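PDB 2WDD: sulfur oxidation protein SOXB from Thermus thermophilus, which probably hydrolyses the sulfur-sulfur bond of cysteine S-thiosulfonate in the bacterial Sox sulfur-oxidation pathway, using a site with two manganese ions. Local coordinates for residues A[180-192]-A[211-223]. Residues are numbered along the deposited sequence; the frame is centred on the assembly and turned at random.
Sequences FRGEFLSYNIVDD and ALAVVGASYPYVK. With TBU (tertiary-butyl alcohol), chain E.
Asn188 grips the backbone of Ser218 with both ends of its amide, where the two central sheets of this dimanganese metallophosphoesterase fold, that of the 5'-nucleotidase family, come together. Its OD1 takes the Ser218 N-H at 3.0 Å, in the carbonyl plane and on a lone pair; ND2 donates an N-H to Ser218 O at 2.9 Å, from above that carbonyl's plane. CG sits between the backbone N and the carbonyl carbon (chi1 62°), which turns the amide onto the chain just past strand 210-217. ND2 also bonds to Phe236 O, and an alanine here would probably leave the N-H and C=O of Ser218, and Phe236 O, without these mates. One residue back, Tyr187 N bonds to Gly216 O at 2.9 Å, and the edge of the Tyr187 ring meets Ala217 CB at CE2. Leu185 CB lies against Gly216 CA, where a side chain would clash; Leu185 CD1 meets Val214 CG1 at 3.9 Å, the two side chains crossing at about a right angle. Beyond this grip, Tyr219 reaches the manganese ligands His163 and His286. Ser186 OG and Ser218 OG meet at 2.6 Å, with Ile189 CD1 3.6 Å from Ser218 OG.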
ATOM      1  N   PHE A 180      12.771  -9.410  15.443  1.00 13.82           N
ATOM      2  CA  PHE A 180      11.871  -8.298  15.767  1.00 12.74           C
ATOM      3  C   PHE A 180      11.674  -8.149  17.283  1.00 16.44           C
ATOM      4  O   PHE A 180      11.199  -9.066  17.941  1.00 16.23           O
ATOM      5  CB  PHE A 180      10.531  -8.560  15.065  1.00 13.52           C
ATOM      6  CG  PHE A 180       9.510  -7.462  15.237  1.00 12.80           C
ATOM      7  CD1 PHE A 180       9.804  -6.159  14.881  1.00 14.66           C
ATOM      8  CD2 PHE A 180       8.244  -7.752  15.737  1.00 13.42           C
ATOM      9  CE1 PHE A 180       8.849  -5.157  15.020  1.00 15.22           C
ATOM     10  CE2 PHE A 180       7.292  -6.760  15.883  1.00 16.01           C
ATOM     11  CZ  PHE A 180       7.590  -5.466  15.520  1.00 13.46           C
ATOM     12  N   ARG A 181      12.031  -6.986  17.829  1.00 14.69           N
ATOM     13  CA  ARG A 181      11.923  -6.765  19.274  1.00 15.48           C
ATOM     14  C   ARG A 181      10.538  -6.320  19.728  1.00 20.30           C
ATOM     15  O   ARG A 181      10.219  -6.360  20.913  1.00 21.53           O
ATOM     16  CB  ARG A 181      13.010  -5.814  19.765  1.00 16.40           C
ATOM     17  CG  ARG A 181      14.414  -6.410  19.666  1.00 20.46           C
ATOM     18  CD  ARG A 181      15.492  -5.363  19.895  1.00 30.49           C
ATOM     19  NE  ARG A 181      15.290  -4.639  21.148  1.00 33.31           N
ATOM     20  CZ  ARG A 181      15.695  -5.078  22.334  1.00 45.53           C
ATOM     21  NH1 ARG A 181      16.332  -6.237  22.429  1.00 31.23           N
ATOM     22  NH2 ARG A 181      15.466  -4.356  23.424  1.00 30.10           N
ATOM     23  N   GLY A 182       9.702  -5.915  18.783  1.00 16.27           N
ATOM     24  CA  GLY A 182       8.345  -5.538  19.111  1.00 15.37           C
ATOM     25  C   GLY A 182       7.541  -6.809  19.288  1.00 16.12           C
ATOM     26  O   GLY A 182       8.090  -7.922  19.210  1.00 16.32           O
ATOM     27  N   GLU A 183       6.245  -6.655  19.534  1.00 12.68           N
ATOM     28  CA  GLU A 183       5.350  -7.789  19.695  1.00 11.92           C
ATOM     29  C   GLU A 183       4.379  -7.885  18.522  1.00 15.15           C
ATOM     30  O   GLU A 183       3.535  -7.012  18.330  1.00 13.63           O
ATOM     31  CB  GLU A 183       4.572  -7.725  21.015  1.00 13.49           C
ATOM     32  CG  GLU A 183       3.623  -8.900  21.141  1.00 22.00           C
ATOM     33  CD  GLU A 183       2.879  -8.947  22.449  1.00 31.69           C
ATOM     34  OE1 GLU A 183       2.308 -10.010  22.741  1.00 23.61           O
ATOM     35  OE2 GLU A 183       2.847  -7.928  23.166  1.00 22.28           O
ATOM     36  N   PHE A 184       4.497  -8.963  17.754  1.00 12.34           N
ATOM     37  CA  PHE A 184       3.630  -9.199  16.603  1.00 11.88           C
ATOM     38  C   PHE A 184       2.247  -9.632  17.084  1.00 15.29           C
ATOM     39  O   PHE A 184       2.133 -10.509  17.942  1.00 15.83           O
ATOM     40  CB  PHE A 184       4.239 -10.298  15.711  1.00 13.09           C
ATOM     41  CG  PHE A 184       3.494 -10.516  14.419  1.00 13.33           C
ATOM     42  CD1 PHE A 184       3.842  -9.806  13.285  1.00 16.11           C
ATOM     43  CD2 PHE A 184       2.436 -11.407  14.346  1.00 15.29           C
ATOM     44  CE1 PHE A 184       3.150  -9.970  12.098  1.00 16.99           C
ATOM     45  CE2 PHE A 184       1.733 -11.581  13.163  1.00 18.52           C
ATOM     46  CZ  PHE A 184       2.092 -10.858  12.035  1.00 16.77           C
ATOM     47  N   LEU A 185       1.203  -9.009  16.544  1.00 11.24           N
ATOM     48  CA  LEU A 185      -0.170  -9.334  16.923  1.00 11.04           C
ATOM     49  C   LEU A 185      -0.986  -9.767  15.712  1.00 14.53           C
ATOM     50  O   LEU A 185      -0.811  -9.228  14.621  1.00 13.72           O
ATOM     51  CB  LEU A 185      -0.859  -8.102  17.533  1.00 11.31           C
ATOM     52  CG  LEU A 185      -0.230  -7.472  18.768  1.00 14.87           C
ATOM     53  CD1 LEU A 185      -0.967  -6.187  19.141  1.00 14.72           C
ATOM     54  CD2 LEU A 185      -0.249  -8.464  19.935  1.00 16.18           C
ATOM     55  N   SER A 186      -1.921 -10.689  15.928  1.00 11.47           N
ATOM     56  CA  SER A 186      -2.871 -11.102  14.900  1.00 11.17           C
ATOM     57  C   SER A 186      -3.885 -12.060  15.493  1.00 14.69           C
ATOM     58  O   SER A 186      -3.520 -13.141  15.956  1.00 15.88           O
ATOM     59  CB  SER A 186      -2.176 -11.740  13.693  1.00 14.03           C
ATOM     60  OG  SER A 186      -1.660 -10.749  12.807  1.00 15.70           O
ATOM     61  N   TYR A 187      -5.154 -11.667  15.499  1.00 12.49           N
ATOM     62  CA  TYR A 187      -6.199 -12.536  16.029  1.00 12.70           C
ATOM     63  C   TYR A 187      -6.551 -13.609  15.000  1.00 15.35           C
ATOM     64  O   TYR A 187      -7.077 -14.674  15.345  1.00 16.27           O
ATOM     65  CB  TYR A 187      -7.468 -11.720  16.355  1.00 13.38           C
ATOM     66  CG  TYR A 187      -8.376 -11.524  15.152  1.00 14.09           C
ATOM     67  CD1 TYR A 187      -9.395 -12.432  14.865  1.00 16.14           C
ATOM     68  CD2 TYR A 187      -8.142 -10.500  14.244  1.00 14.73           C
ATOM     69  CE1 TYR A 187     -10.194 -12.289  13.740  1.00 17.31           C
ATOM     70  CE2 TYR A 187      -8.919 -10.362  13.100  1.00 15.34           C
ATOM     71  CZ  TYR A 187      -9.947 -11.249  12.856  1.00 20.76           C
ATOM     72  OH  TYR A 187     -10.713 -11.115  11.721  1.00 19.21           O
ATOM     73  N   ASN A 188      -6.267 -13.324  13.727  1.00 11.30           N
ATOM     74  CA  ASN A 188      -6.730 -14.163  12.634  1.00 11.53           C
ATOM     75  C   ASN A 188      -5.831 -15.212  11.989  1.00 13.86           C
ATOM     76  O   ASN A 188      -6.318 -16.003  11.182  1.00 13.95           O
ATOM     77  CB  ASN A 188      -7.409 -13.316  11.546  1.00 13.05           C
ATOM     78  CG  ASN A 188      -6.470 -12.298  10.914  1.00 14.43           C
ATOM     79  OD1 ASN A 188      -5.670 -11.642  11.593  1.00 11.39           O
ATOM     80  ND2 ASN A 188      -6.561 -12.167   9.592  1.00 14.49           N
ATOM     81  N   ILE A 189      -4.543 -15.199  12.302  1.00 11.11           N
ATOM     82  CA  ILE A 189      -3.626 -16.171  11.715  1.00 10.47           C
ATOM     83  C   ILE A 189      -3.694 -17.413  12.597  1.00 13.55           C
ATOM     84  O   ILE A 189      -3.267 -17.385  13.749  1.00 13.26           O
ATOM     85  CB  ILE A 189      -2.203 -15.613  11.600  1.00 12.78           C
ATOM     86  CG1 ILE A 189      -2.204 -14.370  10.697  1.00 12.23           C
ATOM     87  CG2 ILE A 189      -1.246 -16.667  11.007  1.00 14.04           C
ATOM     88  CD1 ILE A 189      -0.899 -13.611  10.675  1.00 12.11           C
ATOM     89  N   VAL A 190      -4.269 -18.484  12.058  1.00 11.09           N
ATOM     90  CA  VAL A 190      -4.454 -19.715  12.820  1.00 11.10           C
ATOM     91  C   VAL A 190      -3.967 -20.903  12.014  1.00 14.22           C
ATOM     92  O   VAL A 190      -3.800 -20.822  10.797  1.00 13.41           O
ATOM     93  CB  VAL A 190      -5.944 -19.901  13.218  1.00 14.35           C
ATOM     94  CG1 VAL A 190      -6.470 -18.661  13.959  1.00 14.24           C
ATOM     95  CG2 VAL A 190      -6.812 -20.209  11.984  1.00 14.40           C
ATOM     96  N   ASP A 191      -3.769 -22.025  12.690  1.00 11.42           N
ATOM     97  CA  ASP A 191      -3.361 -23.230  11.988  1.00 11.42           C
ATOM     98  C   ASP A 191      -4.566 -23.716  11.192  1.00 15.05           C
ATOM     99  O   ASP A 191      -5.698 -23.669  11.681  1.00 15.30           O
ATOM    100  CB  ASP A 191      -2.965 -24.307  12.994  1.00 12.40           C
ATOM    101  CG  ASP A 191      -2.669 -25.610  12.324  1.00 14.88           C
ATOM    102  OD1 ASP A 191      -1.624 -25.683  11.650  1.00 16.96           O
ATOM    103  OD2 ASP A 191      -3.547 -26.497  12.355  1.00 15.77           O
ATOM    104  N   ASP A 192      -4.342 -24.154   9.955  1.00 13.68           N
ATOM    105  CA  ASP A 192      -5.449 -24.545   9.091  1.00 14.32           C
ATOM    106  C   ASP A 192      -6.129 -25.886   9.361  1.00 19.14           C
ATOM    107  O   ASP A 192      -7.160 -26.207   8.760  1.00 19.56           O
ATOM    108  CB  ASP A 192      -5.099 -24.358   7.608  1.00 16.98           C
ATOM    109  CG  ASP A 192      -4.161 -25.433   7.074  1.00 25.72           C
ATOM    110  OD1 ASP A 192      -3.658 -26.264   7.863  1.00 26.47           O
ATOM    111  OD2 ASP A 192      -3.919 -25.436   5.848  1.00 28.06           O
ATOM    112  N   ALA A 211      -6.374   1.428  30.883  1.00 21.16           N
ATOM    113  CA  ALA A 211      -5.716   0.327  30.190  1.00 20.54           C
ATOM    114  C   ALA A 211      -6.220   0.351  28.748  1.00 21.53           C
ATOM    115  O   ALA A 211      -7.429   0.393  28.498  1.00 19.86           O
ATOM    116  CB  ALA A 211      -6.047  -0.993  30.858  1.00 21.34           C
ATOM    117  N   LEU A 212      -5.280   0.337  27.807  1.00 17.82           N
ATOM    118  CA  LEU A 212      -5.606   0.391  26.385  1.00 16.52           C
ATOM    119  C   LEU A 212      -5.165  -0.897  25.717  1.00 16.18           C
ATOM    120  O   LEU A 212      -3.994  -1.251  25.781  1.00 15.92           O
ATOM    121  CB  LEU A 212      -4.855   1.554  25.738  1.00 16.65           C
ATOM    122  CG  LEU A 212      -5.026   1.799  24.234  1.00 21.24           C
ATOM    123  CD1 LEU A 212      -6.442   2.255  23.934  1.00 21.39           C
ATOM    124  CD2 LEU A 212      -4.025   2.848  23.761  1.00 23.69           C
ATOM    125  N   ALA A 213      -6.093  -1.564  25.044  1.00 12.34           N
ATOM    126  CA  ALA A 213      -5.767  -2.788  24.308  1.00 12.25           C
ATOM    127  C   ALA A 213      -5.488  -2.454  22.840  1.00 15.07           C
ATOM    128  O   ALA A 213      -6.250  -1.719  22.216  1.00 15.18           O
ATOM    129  CB  ALA A 213      -6.927  -3.776  24.375  1.00 13.14           C
ATOM    130  N   VAL A 214      -4.433  -3.058  22.291  1.00 10.73           N
ATOM    131  CA  VAL A 214      -4.124  -2.963  20.863  1.00 10.11           C
ATOM    132  C   VAL A 214      -4.382  -4.379  20.344  1.00 13.10           C
ATOM    133  O   VAL A 214      -3.711  -5.333  20.763  1.00 13.00           O
ATOM    134  CB  VAL A 214      -2.660  -2.569  20.599  1.00 12.50           C
ATOM    135  CG1 VAL A 214      -2.351  -2.572  19.081  1.00 11.84           C
ATOM    136  CG2 VAL A 214      -2.346  -1.197  21.174  1.00 12.18           C
ATOM    137  N   VAL A 215      -5.395  -4.524  19.496  1.00 10.48           N
ATOM    138  CA  VAL A 215      -5.746  -5.810  18.893  1.00  9.99           C
ATOM    139  C   VAL A 215      -5.184  -5.775  17.478  1.00 13.07           C
ATOM    140  O   VAL A 215      -5.248  -4.739  16.822  1.00 12.86           O
ATOM    141  CB  VAL A 215      -7.281  -6.002  18.844  1.00 12.92           C
ATOM    142  CG1 VAL A 215      -7.661  -7.349  18.207  1.00 12.74           C
ATOM    143  CG2 VAL A 215      -7.892  -5.837  20.242  1.00 12.89           C
ATOM    144  N   GLY A 216      -4.616  -6.879  17.006  1.00 10.61           N
ATOM    145  CA  GLY A 216      -4.084  -6.906  15.655  1.00 10.83           C
ATOM    146  C   GLY A 216      -4.885  -7.752  14.680  1.00 12.88           C
ATOM    147  O   GLY A 216      -5.430  -8.800  15.025  1.00 12.38           O
ATOM    148  N   ALA A 217      -4.926  -7.302  13.432  1.00  9.75           N
ATOM    149  CA  ALA A 217      -5.575  -8.059  12.362  1.00  9.66           C
ATOM    150  C   ALA A 217      -4.701  -8.018  11.119  1.00 11.90           C
ATOM    151  O   ALA A 217      -4.335  -6.943  10.650  1.00 10.77           O
ATOM    152  CB  ALA A 217      -6.955  -7.513  12.047  1.00 10.94           C
ATOM    153  N   SER A 218      -4.309  -9.194  10.636  1.00  9.43           N
ATOM    154  CA  SER A 218      -3.533  -9.286   9.402  1.00  9.05           C
ATOM    155  C   SER A 218      -4.475  -9.431   8.200  1.00 11.96           C
ATOM    156  O   SER A 218      -5.654  -9.754   8.342  1.00 11.19           O
ATOM    157  CB  SER A 218      -2.558 -10.459   9.464  1.00 10.65           C
ATOM    158  OG  SER A 218      -1.448 -10.125  10.274  1.00 12.76           O
ATOM    159  N   TYR A 219      -3.951  -9.192   7.003  1.00 10.43           N
ATOM    160  CA  TYR A 219      -4.771  -9.242   5.793  1.00  9.62           C
ATOM    161  C   TYR A 219      -5.442 -10.602   5.649  1.00 12.70           C
ATOM    162  O   TYR A 219      -4.766 -11.627   5.657  1.00 12.13           O
ATOM    163  CB  TYR A 219      -3.888  -8.980   4.576  1.00 10.08           C
ATOM    164  CG  TYR A 219      -4.646  -8.799   3.282  1.00  9.81           C
ATOM    165  CD1 TYR A 219      -5.668  -7.864   3.170  1.00 10.21           C
ATOM    166  CD2 TYR A 219      -4.287  -9.516   2.150  1.00 10.85           C
ATOM    167  CE1 TYR A 219      -6.352  -7.685   1.979  1.00 10.43           C
ATOM    168  CE2 TYR A 219      -4.961  -9.334   0.947  1.00 11.50           C
ATOM    169  CZ  TYR A 219      -5.973  -8.414   0.863  1.00 14.72           C
ATOM    170  OH  TYR A 219      -6.630  -8.230  -0.344  1.00 15.33           O
ATOM    171  N   PRO A 220      -6.773 -10.626   5.482  1.00 10.36           N
ATOM    172  CA  PRO A 220      -7.480 -11.920   5.414  1.00 10.32           C
ATOM    173  C   PRO A 220      -7.367 -12.677   4.097  1.00 14.03           C
ATOM    174  O   PRO A 220      -7.739 -13.857   4.025  1.00 13.28           O
ATOM    175  CB  PRO A 220      -8.945 -11.542   5.664  1.00 12.66           C
ATOM    176  CG  PRO A 220      -9.036 -10.086   5.333  1.00 16.53           C
ATOM    177  CD  PRO A 220      -7.702  -9.492   5.670  1.00 11.63           C
ATOM    178  N   TYR A 221      -6.870 -12.014   3.058  1.00 10.92           N
ATOM    179  CA  TYR A 221      -6.828 -12.629   1.739  1.00 10.95           C
ATOM    180  C   TYR A 221      -5.445 -13.018   1.239  1.00 14.85           C
ATOM    181  O   TYR A 221      -5.211 -13.121   0.032  1.00 14.48           O
ATOM    182  CB  TYR A 221      -7.568 -11.746   0.736  1.00 12.61           C
ATOM    183  CG  TYR A 221      -8.942 -11.351   1.224  1.00 14.32           C
ATOM    184  CD1 TYR A 221      -9.926 -12.310   1.439  1.00 16.75           C
ATOM    185  CD2 TYR A 221      -9.246 -10.029   1.514  1.00 14.94           C
ATOM    186  CE1 TYR A 221     -11.185 -11.954   1.902  1.00 17.57           C
ATOM    187  CE2 TYR A 221     -10.509  -9.662   1.959  1.00 15.77           C
ATOM    188  CZ  TYR A 221     -11.472 -10.631   2.151  1.00 22.99           C
ATOM    189  OH  TYR A 221     -12.720 -10.278   2.616  1.00 23.03           O
ATOM    190  N   VAL A 222      -4.534 -13.273   2.166  1.00 12.41           N
ATOM    191  CA  VAL A 222      -3.183 -13.666   1.792  1.00 12.84           C
ATOM    192  C   VAL A 222      -3.148 -14.905   0.897  1.00 15.94           C
ATOM    193  O   VAL A 222      -2.333 -14.990  -0.024  1.00 14.59           O
ATOM    194  CB  VAL A 222      -2.292 -13.851   3.047  1.00 17.19           C
ATOM    195  CG1 VAL A 222      -0.882 -14.271   2.657  1.00 17.44           C
ATOM    196  CG2 VAL A 222      -2.256 -12.568   3.885  1.00 17.25           C
ATOM    197  N   LYS A 223      -3.979 -15.896   1.203  1.00 14.27           N
ATOM    198  CA  LYS A 223      -3.946 -17.146   0.455  1.00 15.04           C
ATOM    199  C   LYS A 223      -4.280 -17.064  -1.034  1.00 18.56           C
ATOM    200  O   LYS A 223      -3.664 -17.751  -1.849  1.00 19.00           O
ATOM    201  CB  LYS A 223      -4.727 -18.245   1.178  1.00 18.10           C
ATOM    202  CG  LYS A 223      -4.250 -18.463   2.613  1.00 29.47           C
ATOM    203  CD  LYS A 223      -4.686 -19.809   3.171  1.00 34.43           C
ATOM    204  CE  LYS A 223      -3.912 -20.956   2.536  1.00 30.81           C
ATOM    205  NZ  LYS A 223      -2.557 -21.143   3.128  1.00 32.67           N
TER
HETATM  206  O   TBU E1577      -6.903 -18.079   4.721  1.00 24.14           O
HETATM  207  C   TBU E1577      -8.104 -18.765   4.292  1.00 26.88           C
HETATM  208  C1  TBU E1577      -8.362 -19.961   5.169  1.00 28.28           C
HETATM  209  C2  TBU E1577      -9.384 -17.918   4.351  1.00 28.91           C
HETATM  210  C3  TBU E1577      -7.900 -19.247   2.865  1.00 28.48           C
HETATM  211  O   HOH W   1      -3.070 -23.812   3.847  1.00 48.91           O